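Local atomic coordinates of short-chain-enoyl-CoA hydratase (Clostridium acetobutylicum, PDB entry 5Z7R), a protein that catalyses the reversible hydration of crotonyl-CoA and also accepts hexenoyl-CoA, but not longer acyl chains, as a homotetrameric crotonase of butanoate metabolism. Residues A[37-40]-A[41-45]; A[64-68]-A[69-73]; A[181-185]-A[186-190]; A[218-221]-A[222-226]. One frame throughout, in Å; residues are numbered along the deposited sequence.

Contact 1. Residues A[37-40]-A[41-45]; sequences DYVI and GEIEN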
ATOM      1  N   ASP A  37     -14.173 -21.983 -14.175  1.00 34.77           N
ATOM      2  CA  ASP A  37     -12.972 -21.406 -14.765  1.00 35.88           C
ATOM      3  C   ASP A  37     -12.991 -21.553 -16.281  1.00 36.95           C
ATOM      4  O   ASP A  37     -12.661 -20.612 -17.045  1.00 35.88           O
ATOM      5  CB  ASP A  37     -11.740 -22.082 -14.160  1.00 38.00           C
ATOM      6  CG  ASP A  37     -10.453 -21.357 -14.499  1.00 40.54           C
ATOM      7  OD1 ASP A  37     -10.376 -20.126 -14.331  1.00 39.13           O
ATOM      8  OD2 ASP A  37      -9.520 -22.018 -14.968  1.00 38.64           O
ATOM      9  N   TYR A  38     -13.439 -22.722 -16.726  1.00 36.69           N
ATOM     10  CA  TYR A  38     -13.593 -22.956 -18.139  1.00 36.72           C
ATOM     11  C   TYR A  38     -14.636 -21.985 -18.728  1.00 38.30           C
ATOM     12  O   TYR A  38     -14.384 -21.357 -19.799  1.00 36.62           O
ATOM     13  CB  TYR A  38     -13.912 -24.442 -18.422  1.00 39.87           C
ATOM     14  CG  TYR A  38     -14.341 -24.684 -19.851  1.00 43.74           C
ATOM     15  CD1 TYR A  38     -15.691 -24.573 -20.206  1.00 44.90           C
ATOM     16  CD2 TYR A  38     -13.410 -24.985 -20.858  1.00 44.87           C
ATOM     17  CE1 TYR A  38     -16.109 -24.757 -21.509  1.00 48.34           C
ATOM     18  CE2 TYR A  38     -13.825 -25.165 -22.177  1.00 50.24           C
ATOM     19  CZ  TYR A  38     -15.185 -25.055 -22.491  1.00 53.00           C
ATOM     20  OH  TYR A  38     -15.667 -25.229 -23.776  1.00 58.82           O
ATOM     21  N   VAL A  39     -15.784 -21.813 -18.052  1.00 37.58           N
ATOM     22  CA  VAL A  39     -16.819 -20.965 -18.676  1.00 36.28           C
ATOM     23  C   VAL A  39     -16.357 -19.538 -18.605  1.00 33.19           C
ATOM     24  O   VAL A  39     -16.574 -18.781 -19.561  1.00 32.92           O
ATOM     25  CB  VAL A  39     -18.316 -21.172 -18.219  1.00 39.70           C
ATOM     26  CG1 VAL A  39     -18.522 -22.443 -17.400  1.00 40.41           C
ATOM     27  CG2 VAL A  39     -18.926 -19.959 -17.518  1.00 39.87           C
ATOM     28  N   ILE A  40     -15.676 -19.169 -17.513  1.00 29.80           N
ATOM     29  CA  ILE A  40     -15.145 -17.818 -17.443  1.00 30.17           C
ATOM     30  C   ILE A  40     -14.225 -17.606 -18.632  1.00 29.90           C
ATOM     31  O   ILE A  40     -14.390 -16.628 -19.374  1.00 33.22           O
ATOM     32  CB  ILE A  40     -14.400 -17.512 -16.129  1.00 32.66           C
ATOM     33  CG1 ILE A  40     -15.370 -17.510 -14.946  1.00 29.21           C
ATOM     34  CG2 ILE A  40     -13.703 -16.152 -16.219  1.00 33.12           C
ATOM     35  CD1 ILE A  40     -14.749 -17.915 -13.633  1.00 29.02           C
ATOM     36  N   GLY A  41     -13.305 -18.541 -18.865  1.00 30.43           N
ATOM     37  CA  GLY A  41     -12.390 -18.415 -20.009  1.00 32.26           C
ATOM     38  C   GLY A  41     -13.124 -18.371 -21.337  1.00 34.10           C
ATOM     39  O   GLY A  41     -12.734 -17.637 -22.286  1.00 34.92           O
ATOM     40  N   GLU A  42     -14.186 -19.164 -21.413  1.00 33.29           N
ATOM     41  CA  GLU A  42     -15.099 -19.107 -22.565  1.00 36.41           C
ATOM     42  C   GLU A  42     -15.725 -17.718 -22.719  1.00 35.22           C
ATOM     43  O   GLU A  42     -15.752 -17.177 -23.813  1.00 35.04           O
ATOM     44  CB  GLU A  42     -16.193 -20.177 -22.415  1.00 40.53           C
ATOM     45  CG  GLU A  42     -16.729 -20.766 -23.710  1.00 44.75           C
ATOM     46  CD  GLU A  42     -15.717 -21.579 -24.503  1.00 44.56           C
ATOM     47  OE1 GLU A  42     -14.817 -22.203 -23.897  1.00 41.00           O
ATOM     48  OE2 GLU A  42     -15.853 -21.582 -25.751  1.00 47.41           O
ATOM     49  N   ILE A  43     -16.200 -17.103 -21.634  1.00 35.46           N
ATOM     50  CA  ILE A  43     -16.777 -15.747 -21.769  1.00 34.66           C
ATOM     51  C   ILE A  43     -15.683 -14.742 -22.105  1.00 35.84           C
ATOM     52  O   ILE A  43     -15.901 -13.801 -22.881  1.00 31.41           O
ATOM     53  CB  ILE A  43     -17.536 -15.328 -20.512  1.00 35.65           C
ATOM     54  CG1 ILE A  43     -18.797 -16.181 -20.378  1.00 34.20           C
ATOM     55  CG2 ILE A  43     -17.872 -13.827 -20.537  1.00 37.37           C
ATOM     56  CD1 ILE A  43     -19.220 -16.447 -18.949  1.00 32.12           C
ATOM     57  N   GLU A  44     -14.494 -14.966 -21.548  1.00 39.23           N
ATOM     58  CA  GLU A  44     -13.358 -14.107 -21.861  1.00 42.75           C
ATOM     59  C   GLU A  44     -13.150 -13.944 -23.369  1.00 44.02           C
ATOM     60  O   GLU A  44     -12.973 -12.830 -23.837  1.00 43.64           O
ATOM     61  CB  GLU A  44     -12.077 -14.612 -21.189  1.00 44.76           C
ATOM     62  CG  GLU A  44     -11.966 -14.255 -19.707  1.00 49.46           C
ATOM     63  CD  GLU A  44     -10.661 -14.709 -19.069  1.00 53.75           C
ATOM     64  OE1 GLU A  44      -9.893 -15.455 -19.727  1.00 56.79           O
ATOM     65  OE2 GLU A  44     -10.394 -14.328 -17.903  1.00 51.75           O
ATOM     66  N   ASN A  45     -13.202 -15.036 -24.134  1.00 49.01           N
ATOM     67  CA  ASN A  45     -12.911 -14.956 -25.585  1.00 49.37           C
ATOM     68  C   ASN A  45     -14.090 -14.515 -26.437  1.00 46.12           C
ATOM     69  O   ASN A  45     -13.894 -14.160 -27.601  1.00 44.69           O
ATOM     70  CB  ASN A  45     -12.354 -16.280 -26.122  1.00 49.31           C
ATOM     71  CG  ASN A  45     -11.251 -16.823 -25.248  1.00 53.25           C
ATOM     72  OD1 ASN A  45     -10.477 -16.052 -24.649  1.00 48.66           O
ATOM     73  ND2 ASN A  45     -11.197 -18.146 -25.119  1.00 56.08           N
TER
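Four successive i-to-i+4 backbone bonds bind D37, Y38, V39 and I40 to G41, E42, I43 and E44 on helix 30-45, the helix of the beta-alpha-beta unit between strands 14-19 and 51-56 of the crotonase fold. G41 N donates to D37 O over 2.8 Å, and I43 N reaches V39 O at 2.7 Å; E42 and E44 repeat the pattern on Y38 O and I40 O.

The apolar contact is between V39 and I43, one turn apart and pointing the same way, with V39 CG2 3.8 Å from I43 CD1. Both are buried: V39 rests on V6 and V17, I43 on L8 and V17, so this face of the helix lies on strands 6-11 and 14-19. I40, also buried, turns to V89, R92 and L93 of helix 76-95.

The polar side chains fall into two pairs. D37 OD1 and E44 OE2 stay 6.8 Å apart. Both residues form salt bridges with R92, D37 through OD1 and E44 through OE1; the shared guanidinium would offset their like charges and ties helix 30-45 to helix 76-95. Y38 and E42 run side by side. The tyrosine ring projects with CG anti to the backbone N (chi1 169°), while the glutamate chain bends at chi2 (66°) and brings its carboxylate to the phenol end, the two planes 30° apart. E42 OE1 lies 3.1 Å from Y38 OH and 3.2 Å from Y38 CZ.

Contact 2. Residues A[64-68]-A[69-73]; sequences AGADI and SEMKE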
ATOM      1  N   ALA A  64     -25.267 -23.064  -2.064  1.00 32.84           N
ATOM      2  CA  ALA A  64     -25.168 -23.399  -0.664  1.00 40.26           C
ATOM      3  C   ALA A  64     -23.851 -24.068  -0.318  1.00 41.53           C
ATOM      4  O   ALA A  64     -23.767 -25.273  -0.257  1.00 44.00           O
ATOM      5  CB  ALA A  64     -26.335 -24.255  -0.238  1.00 43.25           C
ATOM      6  N   GLY A  65     -22.820 -23.294  -0.081  1.00 42.24           N
ATOM      7  CA  GLY A  65     -21.570 -23.837   0.396  1.00 41.99           C
ATOM      8  C   GLY A  65     -20.679 -24.600  -0.558  1.00 41.43           C
ATOM      9  O   GLY A  65     -20.795 -24.503  -1.759  1.00 38.49           O
ATOM     10  N   ALA A  66     -19.770 -25.364   0.021  1.00 42.90           N
ATOM     11  CA  ALA A  66     -18.899 -26.222  -0.754  1.00 47.20           C
ATOM     12  C   ALA A  66     -18.915 -27.612  -0.138  1.00 46.37           C
ATOM     13  O   ALA A  66     -19.211 -27.762   1.059  1.00 48.46           O
ATOM     14  CB  ALA A  66     -17.477 -25.638  -0.838  1.00 46.57           C
ATOM     15  N   ASP A  67     -18.623 -28.609  -0.972  1.00 45.63           N
ATOM     16  CA  ASP A  67     -18.599 -30.023  -0.572  1.00 44.87           C
ATOM     17  C   ASP A  67     -17.543 -30.286   0.515  1.00 43.25           C
ATOM     18  O   ASP A  67     -16.333 -30.213   0.280  1.00 42.81           O
ATOM     19  CB  ASP A  67     -18.337 -30.897  -1.805  1.00 46.81           C
ATOM     20  CG  ASP A  67     -19.020 -32.241  -1.735  1.00 50.93           C
ATOM     21  OD1 ASP A  67     -18.896 -32.902  -0.679  1.00 53.43           O
ATOM     22  OD2 ASP A  67     -19.661 -32.638  -2.748  1.00 49.99           O
ATOM     23  N   ILE A  68     -18.026 -30.595   1.707  1.00 44.47           N
ATOM     24  CA  ILE A  68     -17.178 -30.865   2.862  1.00 46.14           C
ATOM     25  C   ILE A  68     -16.509 -32.247   2.813  1.00 46.81           C
ATOM     26  O   ILE A  68     -15.563 -32.497   3.562  1.00 43.92           O
ATOM     27  CB  ILE A  68     -18.014 -30.758   4.158  1.00 47.58           C
ATOM     28  CG1 ILE A  68     -18.645 -29.360   4.264  1.00 48.69           C
ATOM     29  CG2 ILE A  68     -17.182 -31.085   5.394  1.00 46.10           C
ATOM     30  CD1 ILE A  68     -17.667 -28.232   4.061  1.00 49.08           C
ATOM     31  N   SER A  69     -16.998 -33.137   1.948  1.00 46.99           N
ATOM     32  CA  SER A  69     -16.383 -34.456   1.764  1.00 46.31           C
ATOM     33  C   SER A  69     -15.037 -34.333   1.109  1.00 44.78           C
ATOM     34  O   SER A  69     -14.130 -35.103   1.436  1.00 40.66           O
ATOM     35  CB  SER A  69     -17.234 -35.360   0.881  1.00 44.77           C
ATOM     36  OG  SER A  69     -18.488 -35.529   1.457  1.00 48.85           O
ATOM     37  N   GLU A  70     -14.903 -33.387   0.179  1.00 41.34           N
ATOM     38  CA  GLU A  70     -13.640 -33.246  -0.500  1.00 46.28           C
ATOM     39  C   GLU A  70     -12.619 -32.709   0.479  1.00 48.13           C
ATOM     40  O   GLU A  70     -11.433 -32.958   0.319  1.00 51.65           O
ATOM     41  CB  GLU A  70     -13.748 -32.349  -1.716  1.00 51.04           C
ATOM     42  CG  GLU A  70     -14.679 -32.883  -2.786  1.00 57.27           C
ATOM     43  CD  GLU A  70     -14.705 -32.002  -4.025  1.00 62.77           C
ATOM     44  OE1 GLU A  70     -14.394 -30.786  -3.896  1.00 62.71           O
ATOM     45  OE2 GLU A  70     -15.039 -32.527  -5.122  1.00 64.13           O
ATOM     46  N   MET A  71     -13.092 -32.022   1.520  1.00 50.93           N
ATOM     47  CA  MET A  71     -12.228 -31.249   2.437  1.00 50.13           C
ATOM     48  C   MET A  71     -11.800 -31.948   3.722  1.00 47.69           C
ATOM     49  O   MET A  71     -10.695 -31.685   4.223  1.00 46.60           O
ATOM     50  CB  MET A  71     -12.929 -29.929   2.816  1.00 49.84           C
ATOM     51  CG  MET A  71     -12.759 -28.853   1.763  1.00 51.55           C
ATOM     52  SD  MET A  71     -13.546 -27.285   2.181  1.00 50.62           S
ATOM     53  CE  MET A  71     -15.189 -27.653   1.606  1.00 53.49           C
ATOM     54  N   LYS A  72     -12.660 -32.818   4.253  1.00 43.95           N
ATOM     55  CA  LYS A  72     -12.500 -33.370   5.597  1.00 47.75           C
ATOM     56  C   LYS A  72     -11.131 -33.948   5.955  1.00 50.76           C
ATOM     57  O   LYS A  72     -10.732 -33.930   7.142  1.00 55.23           O
ATOM     58  CB  LYS A  72     -13.541 -34.461   5.834  1.00 53.89           C
ATOM     59  CG  LYS A  72     -13.382 -35.194   7.162  1.00 57.93           C
ATOM     60  CD  LYS A  72     -14.583 -36.082   7.431  1.00 62.74           C
ATOM     61  CE  LYS A  72     -14.188 -37.293   8.254  1.00 66.31           C
ATOM     62  NZ  LYS A  72     -13.516 -38.323   7.416  1.00 67.02           N
ATOM     63  N   GLU A  73     -10.443 -34.516   4.963  1.00 47.13           N
ATOM     64  CA  GLU A  73      -9.202 -35.242   5.220  1.00 45.69           C
ATOM     65  C   GLU A  73      -8.004 -34.503   4.686  1.00 43.20           C
ATOM     66  O   GLU A  73      -6.881 -35.007   4.776  1.00 42.93           O
ATOM     67  CB  GLU A  73      -9.252 -36.651   4.613  1.00 48.19           C
ATOM     68  CG  GLU A  73     -10.247 -37.590   5.293  1.00 51.51           C
ATOM     69  CD  GLU A  73      -9.975 -37.825   6.770  1.00 52.02           C
ATOM     70  OE1 GLU A  73      -8.806 -37.992   7.162  1.00 51.30           O
ATOM     71  OE2 GLU A  73     -10.947 -37.869   7.546  1.00 58.08           O
TER
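S69 meets D67 at the N-cap of the short helix 68-71, in the loop that follows strand 63-64 of the crotonase fold. S69 N donates to D67 OD1 over 3.2 Å, using the anti lone pair of that oxygen, and S69 OG adds a weak bond to the same atom. The turned-back carboxylate thus takes up a backbone N-H of the first turn.

At E70 the backbone N makes only a weak bond to D67 O, while the extended side chain delivers OE1 to S30 OG. M71 is buried. Its N bonds weakly to I68 O, and its thioether chain, straight as far as SD, bends at chi3 (-85°) so that the terminal methyl folds back over the first segment. The methyl M71 CE sits 3.5 Å from I68 CD1 and 3.9 Å from A66 CB. The A66 side chain is about 7 Å from those of E114 and E134, probably the catalytic glutamates. F249 and M246 of a neighbouring subunit pack on I68 and M71, so the turn borders both the probable active site and a subunit interface.

K72 N then reaches I68 O at 3.0 Å, and K72 NZ forms a salt bridge with E73 OE2 at 2.6 Å.

Contact 3. Residues A[181-185]-A[186-190]; sequences KVVEP and SELMN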
ATOM      1  N   LYS A 181     -29.732  -4.376  -4.213  1.00 38.22           N
ATOM      2  CA  LYS A 181     -31.198  -4.411  -4.308  1.00 36.05           C
ATOM      3  C   LYS A 181     -31.783  -5.711  -3.825  1.00 34.05           C
ATOM      4  O   LYS A 181     -31.174  -6.782  -3.914  1.00 32.53           O
ATOM      5  CB  LYS A 181     -31.653  -4.279  -5.738  1.00 41.57           C
ATOM      6  CG  LYS A 181     -31.407  -2.958  -6.421  1.00 48.06           C
ATOM      7  CD  LYS A 181     -32.376  -2.853  -7.596  1.00 56.38           C
ATOM      8  CE  LYS A 181     -32.083  -1.646  -8.472  1.00 62.80           C
ATOM      9  NZ  LYS A 181     -30.931  -1.912  -9.378  1.00 64.99           N
ATOM     10  N   VAL A 182     -32.993  -5.614  -3.315  1.00 35.49           N
ATOM     11  CA  VAL A 182     -33.804  -6.790  -3.025  1.00 37.72           C
ATOM     12  C   VAL A 182     -35.083  -6.638  -3.856  1.00 36.07           C
ATOM     13  O   VAL A 182     -35.602  -5.536  -3.985  1.00 37.93           O
ATOM     14  CB  VAL A 182     -34.025  -6.950  -1.519  1.00 36.12           C
ATOM     15  CG1 VAL A 182     -34.777  -8.233  -1.189  1.00 37.14           C
ATOM     16  CG2 VAL A 182     -32.671  -6.955  -0.830  1.00 36.40           C
ATOM     17  N   VAL A 183     -35.476  -7.726  -4.517  1.00 37.72           N
ATOM     18  CA  VAL A 183     -36.726  -7.863  -5.282  1.00 35.02           C
ATOM     19  C   VAL A 183     -37.312  -9.202  -4.875  1.00 35.83           C
ATOM     20  O   VAL A 183     -36.691  -9.928  -4.092  1.00 34.00           O
ATOM     21  CB  VAL A 183     -36.527  -7.868  -6.804  1.00 36.16           C
ATOM     22  CG1 VAL A 183     -35.956  -6.547  -7.303  1.00 36.46           C
ATOM     23  CG2 VAL A 183     -35.644  -9.013  -7.248  1.00 36.64           C
ATOM     24  N   GLU A 184     -38.511  -9.521  -5.364  1.00 37.76           N
ATOM     25  CA  GLU A 184     -39.134 -10.812  -5.067  1.00 37.35           C
ATOM     26  C   GLU A 184     -38.609 -11.826  -6.058  1.00 32.90           C
ATOM     27  O   GLU A 184     -38.163 -11.450  -7.144  1.00 32.97           O
ATOM     28  CB  GLU A 184     -40.665 -10.713  -5.144  1.00 41.69           C
ATOM     29  CG  GLU A 184     -41.291  -9.929  -3.981  1.00 42.87           C
ATOM     30  CD  GLU A 184     -41.137 -10.614  -2.624  1.00 46.62           C
ATOM     31  OE1 GLU A 184     -41.709 -11.722  -2.409  1.00 43.67           O
ATOM     32  OE2 GLU A 184     -40.451 -10.027  -1.753  1.00 50.90           O
ATOM     33  N   PRO A 185     -38.654 -13.121  -5.711  1.00 30.41           N
ATOM     34  CA  PRO A 185     -38.235 -14.141  -6.686  1.00 29.89           C
ATOM     35  C   PRO A 185     -38.691 -13.833  -8.102  1.00 33.06           C
ATOM     36  O   PRO A 185     -37.856 -13.701  -9.008  1.00 36.94           O
ATOM     37  CB  PRO A 185     -38.899 -15.386  -6.158  1.00 31.65           C
ATOM     38  CG  PRO A 185     -38.840 -15.187  -4.671  1.00 30.93           C
ATOM     39  CD  PRO A 185     -39.119 -13.728  -4.459  1.00 28.60           C
ATOM     40  N   SER A 186     -39.984 -13.618  -8.297  1.00 31.61           N
ATOM     41  CA  SER A 186     -40.492 -13.459  -9.633  1.00 32.89           C
ATOM     42  C   SER A 186     -39.839 -12.328 -10.433  1.00 35.32           C
ATOM     43  O   SER A 186     -39.820 -12.400 -11.671  1.00 36.83           O
ATOM     44  CB  SER A 186     -42.018 -13.253  -9.594  1.00 35.88           C
ATOM     45  OG  SER A 186     -42.501 -12.968 -10.894  1.00 32.46           O
ATOM     46  N   GLU A 187     -39.343 -11.280  -9.754  1.00 36.19           N
ATOM     47  CA  GLU A 187     -38.694 -10.139 -10.411  1.00 34.53           C
ATOM     48  C   GLU A 187     -37.151 -10.292 -10.646  1.00 33.93           C
ATOM     49  O   GLU A 187     -36.571  -9.575 -11.460  1.00 33.43           O
ATOM     50  CB  GLU A 187     -38.929  -8.876  -9.583  1.00 39.96           C
ATOM     51  CG  GLU A 187     -40.392  -8.541  -9.301  1.00 43.70           C
ATOM     52  CD  GLU A 187     -40.573  -7.249  -8.486  1.00 47.54           C
ATOM     53  OE1 GLU A 187     -39.719  -6.909  -7.631  1.00 46.17           O
ATOM     54  OE2 GLU A 187     -41.598  -6.568  -8.682  1.00 49.64           O
ATOM     55  N   LEU A 188     -36.490 -11.203  -9.939  1.00 33.09           N
ATOM     56  CA  LEU A 188     -34.999 -11.271  -9.947  1.00 35.05           C
ATOM     57  C   LEU A 188     -34.283 -11.200 -11.319  1.00 37.81           C
ATOM     58  O   LEU A 188     -33.482 -10.295 -11.587  1.00 39.00           O
ATOM     59  CB  LEU A 188     -34.543 -12.514  -9.192  1.00 33.43           C
ATOM     60  CG  LEU A 188     -33.032 -12.703  -8.987  1.00 32.61           C
ATOM     61  CD1 LEU A 188     -32.378 -11.364  -8.683  1.00 35.99           C
ATOM     62  CD2 LEU A 188     -32.761 -13.661  -7.852  1.00 30.29           C
ATOM     63  N   MET A 189     -34.567 -12.145 -12.196  1.00 39.03           N
ATOM     64  CA  MET A 189     -33.875 -12.188 -13.472  1.00 38.39           C
ATOM     65  C   MET A 189     -34.227 -11.018 -14.367  1.00 41.05           C
ATOM     66  O   MET A 189     -33.375 -10.564 -15.141  1.00 41.01           O
ATOM     67  CB  MET A 189     -34.148 -13.511 -14.180  1.00 39.95           C
ATOM     68  CG  MET A 189     -33.419 -14.691 -13.535  1.00 42.81           C
ATOM     69  SD  MET A 189     -31.588 -14.658 -13.666  1.00 44.89           S
ATOM     70  CE  MET A 189     -31.349 -14.088 -15.357  1.00 43.60           C
ATOM     71  N   ASN A 190     -35.468 -10.536 -14.301  1.00 40.56           N
ATOM     72  CA  ASN A 190     -35.811  -9.331 -15.063  1.00 42.72           C
ATOM     73  C   ASN A 190     -34.976  -8.209 -14.519  1.00 39.31           C
ATOM     74  O   ASN A 190     -34.411  -7.438 -15.308  1.00 41.39           O
ATOM     75  CB  ASN A 190     -37.306  -8.911 -14.991  1.00 44.63           C
ATOM     76  CG  ASN A 190     -38.219  -9.793 -15.824  1.00 46.12           C
ATOM     77  OD1 ASN A 190     -37.808 -10.384 -16.832  1.00 43.79           O
ATOM     78  ND2 ASN A 190     -39.479  -9.897 -15.393  1.00 47.72           N
TER
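E184 O is approached by two backbone N-H groups: E187 N at 2.9 Å, and L188 N in a weaker bond at 3.3 Å. L188 N also donates to P185 O, at 3.0 Å and 154°, making it a donor shared between two carbonyls. E187 N stands well above the carbonyl plane of E184, 47° out of it, as the chain coils tightly from strand 182-183 into helix 188-201.

V183 points toward the helical side and contacts both E187 and L188. V183 CB is 3.4 Å from E187 OE1; the glutamate chain runs extended beyond CG and crosses the valine at a slant. With CG1 anti to the carbonyl carbon (chi1 -63°), V183 CG2 falls between the backbone N and the carbonyl carbon and lies against the L188 backbone, 4.2 Å from L188 CB. L188 itself is buried on I123 and S125 of strand 121-125.

E184 OE2 and E187 OE1 are 6.7 Å apart, and E184 OE2 is bonded to S126 OG. At this outermost strand of the sheet within the chain, the join thus probably rests on backbone bonds and the valine contacts rather than on paired charges.

Contact 4. Residues A[218-221]-A[222-226]; sequences MQCD and IDTAL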
ATOM      1  N   MET A 218      -8.553   0.856  -6.757  1.00 22.49           N
ATOM      2  CA  MET A 218      -9.003   0.641  -5.391  1.00 23.59           C
ATOM      3  C   MET A 218      -7.927  -0.007  -4.468  1.00 24.30           C
ATOM      4  O   MET A 218      -8.089  -0.087  -3.207  1.00 21.22           O
ATOM      5  CB  MET A 218     -10.246  -0.207  -5.459  1.00 26.93           C
ATOM      6  CG  MET A 218     -11.104  -0.114  -4.244  1.00 34.18           C
ATOM      7  SD  MET A 218     -11.927   1.483  -4.018  1.00 38.48           S
ATOM      8  CE  MET A 218     -12.826   0.937  -2.570  1.00 37.15           C
ATOM      9  N   GLN A 219      -6.841  -0.494  -5.079  1.00 22.30           N
ATOM     10  CA  GLN A 219      -5.846  -1.214  -4.326  1.00 22.65           C
ATOM     11  C   GLN A 219      -4.756  -0.300  -3.798  1.00 21.63           C
ATOM     12  O   GLN A 219      -4.009  -0.687  -2.935  1.00 21.24           O
ATOM     13  CB  GLN A 219      -5.199  -2.299  -5.189  1.00 22.98           C
ATOM     14  CG  GLN A 219      -6.177  -3.214  -5.905  1.00 21.18           C
ATOM     15  CD  GLN A 219      -7.179  -3.762  -4.942  1.00 22.10           C
ATOM     16  OE1 GLN A 219      -6.820  -4.231  -3.865  1.00 22.77           O
ATOM     17  NE2 GLN A 219      -8.463  -3.650  -5.291  1.00 23.60           N
ATOM     18  N   CYS A 220      -4.647   0.894  -4.335  1.00 20.86           N
ATOM     19  CA  CYS A 220      -3.533   1.715  -4.022  1.00 20.01           C
ATOM     20  C   CYS A 220      -3.975   3.088  -3.537  1.00 19.30           C
ATOM     21  O   CYS A 220      -5.152   3.360  -3.392  1.00 17.14           O
ATOM     22  CB  CYS A 220      -2.663   1.827  -5.249  1.00 20.39           C
ATOM     23  SG  CYS A 220      -3.462   2.576  -6.685  1.00 22.36           S
ATOM     24  N   ASP A 221      -2.979   3.923  -3.255  1.00 18.14           N
ATOM     25  CA  ASP A 221      -3.200   5.259  -2.779  1.00 18.01           C
ATOM     26  C   ASP A 221      -3.939   6.093  -3.801  1.00 18.25           C
ATOM     27  O   ASP A 221      -3.790   5.880  -4.990  1.00 18.93           O
ATOM     28  CB  ASP A 221      -1.844   5.936  -2.391  1.00 16.53           C
ATOM     29  CG  ASP A 221      -1.005   6.310  -3.579  1.00 16.38           C
ATOM     30  OD1 ASP A 221      -1.120   7.413  -4.115  1.00 16.90           O
ATOM     31  OD2 ASP A 221      -0.193   5.498  -4.007  1.00 18.13           O
ATOM     32  N   ILE A 222      -4.680   7.088  -3.314  1.00 19.88           N
ATOM     33  CA  ILE A 222      -5.516   7.928  -4.145  1.00 20.51           C
ATOM     34  C   ILE A 222      -4.724   8.623  -5.245  1.00 20.73           C
ATOM     35  O   ILE A 222      -5.251   8.787  -6.338  1.00 20.54           O
ATOM     36  CB  ILE A 222      -6.351   8.965  -3.301  1.00 23.05           C
ATOM     37  CG1 ILE A 222      -7.372   9.709  -4.179  1.00 22.21           C
ATOM     38  CG2 ILE A 222      -5.465   9.994  -2.569  1.00 23.29           C
ATOM     39  CD1 ILE A 222      -8.384   8.798  -4.854  1.00 22.51           C
ATOM     40  N   ASP A 223      -3.476   9.042  -5.012  1.00 20.84           N
ATOM     41  CA  ASP A 223      -2.769   9.739  -6.121  1.00 20.44           C
ATOM     42  C   ASP A 223      -2.386   8.815  -7.293  1.00 20.79           C
ATOM     43  O   ASP A 223      -2.603   9.147  -8.468  1.00 18.16           O
ATOM     44  CB  ASP A 223      -1.569  10.492  -5.627  1.00 20.63           C
ATOM     45  CG  ASP A 223      -1.967  11.624  -4.732  1.00 20.36           C
ATOM     46  OD1 ASP A 223      -2.508  12.625  -5.274  1.00 16.86           O
ATOM     47  OD2 ASP A 223      -1.783  11.466  -3.490  1.00 19.68           O
ATOM     48  N   THR A 224      -1.841   7.654  -6.994  1.00 19.43           N
ATOM     49  CA  THR A 224      -1.518   6.796  -8.096  1.00 20.56           C
ATOM     50  C   THR A 224      -2.830   6.253  -8.676  1.00 20.91           C
ATOM     51  O   THR A 224      -2.926   6.095  -9.884  1.00 19.42           O
ATOM     52  CB  THR A 224      -0.522   5.656  -7.827  1.00 21.45           C
ATOM     53  OG1 THR A 224      -1.209   4.409  -7.939  1.00 25.65           O
ATOM     54  CG2 THR A 224       0.228   5.758  -6.554  1.00 18.85           C
ATOM     55  N   ALA A 225      -3.849   6.058  -7.841  1.00 21.08           N
ATOM     56  CA  ALA A 225      -5.178   5.691  -8.355  1.00 22.64           C
ATOM     57  C   ALA A 225      -5.720   6.682  -9.387  1.00 22.64           C
ATOM     58  O   ALA A 225      -6.157   6.286 -10.498  1.00 21.33           O
ATOM     59  CB  ALA A 225      -6.166   5.540  -7.217  1.00 23.57           C
ATOM     60  N   LEU A 226      -5.683   7.964  -9.033  1.00 22.48           N
ATOM     61  CA  LEU A 226      -6.198   8.994  -9.926  1.00 22.67           C
ATOM     62  C   LEU A 226      -5.426   8.975 -11.204  1.00 22.89           C
ATOM     63  O   LEU A 226      -6.009   9.189 -12.278  1.00 24.12           O
ATOM     64  CB  LEU A 226      -6.157  10.395  -9.320  1.00 22.38           C
ATOM     65  CG  LEU A 226      -7.121  10.538  -8.131  1.00 24.00           C
ATOM     66  CD1 LEU A 226      -6.831  11.822  -7.377  1.00 23.68           C
ATOM     67  CD2 LEU A 226      -8.607  10.417  -8.515  1.00 24.40           C
TER
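A225 N donates to D221 O over 2.9 Å at 162°, the first i-to-i+4 bond of helix 222-236, and D221 sits before it as the N-cap. The cap is made by the aspartate side chain: D221 OD1 accepts from T224 N at 3.0 Å, with the donor above the carboxylate plane, 47° out of it. A chi1 of 73° sets D221 CG between its own backbone N and carbonyl carbon, which folds the carboxylate back over the first turn.

D223 OD2 lies 4.2 Å from D221 OD1, a proximity of like charges that is probably eased by R91 of a neighbouring subunit, the salt-bridge partner of D223. The amide of I222 likewise bonds outside its own chain, to Q219 OE1 of that subunit. C220 of a further subunit packs on C220, so the cap, though made by local bonds, is buried where subunits meet in the assembly.

The C220 side chain points toward the helix. C220 SG is 4.0 Å from A225 CB and comes to 3.2 Å from T224 OG1.

From the N terminus the four contacts follow in series; none nests within or crosses another, and each joins adjoining segments, so no long loop is closed. Contact 1 lies along helix 30-45, against the six-stranded sheet and helix 76-95. Contact 2 leaves strand 63-64 of the smaller sheet and starts helix 68-71, close to the probable catalytic glutamates. Contact 3 leads from strand 182-183, outermost in its sheet within this chain, into helix 188-201. Contact 4 joins helix 204-217 to helix 222-236 among neighbouring subunits. Contacts 1 and 2 have centres about 25 Å apart, contacts 2 and 4 about 38 Å; no two of the four touch.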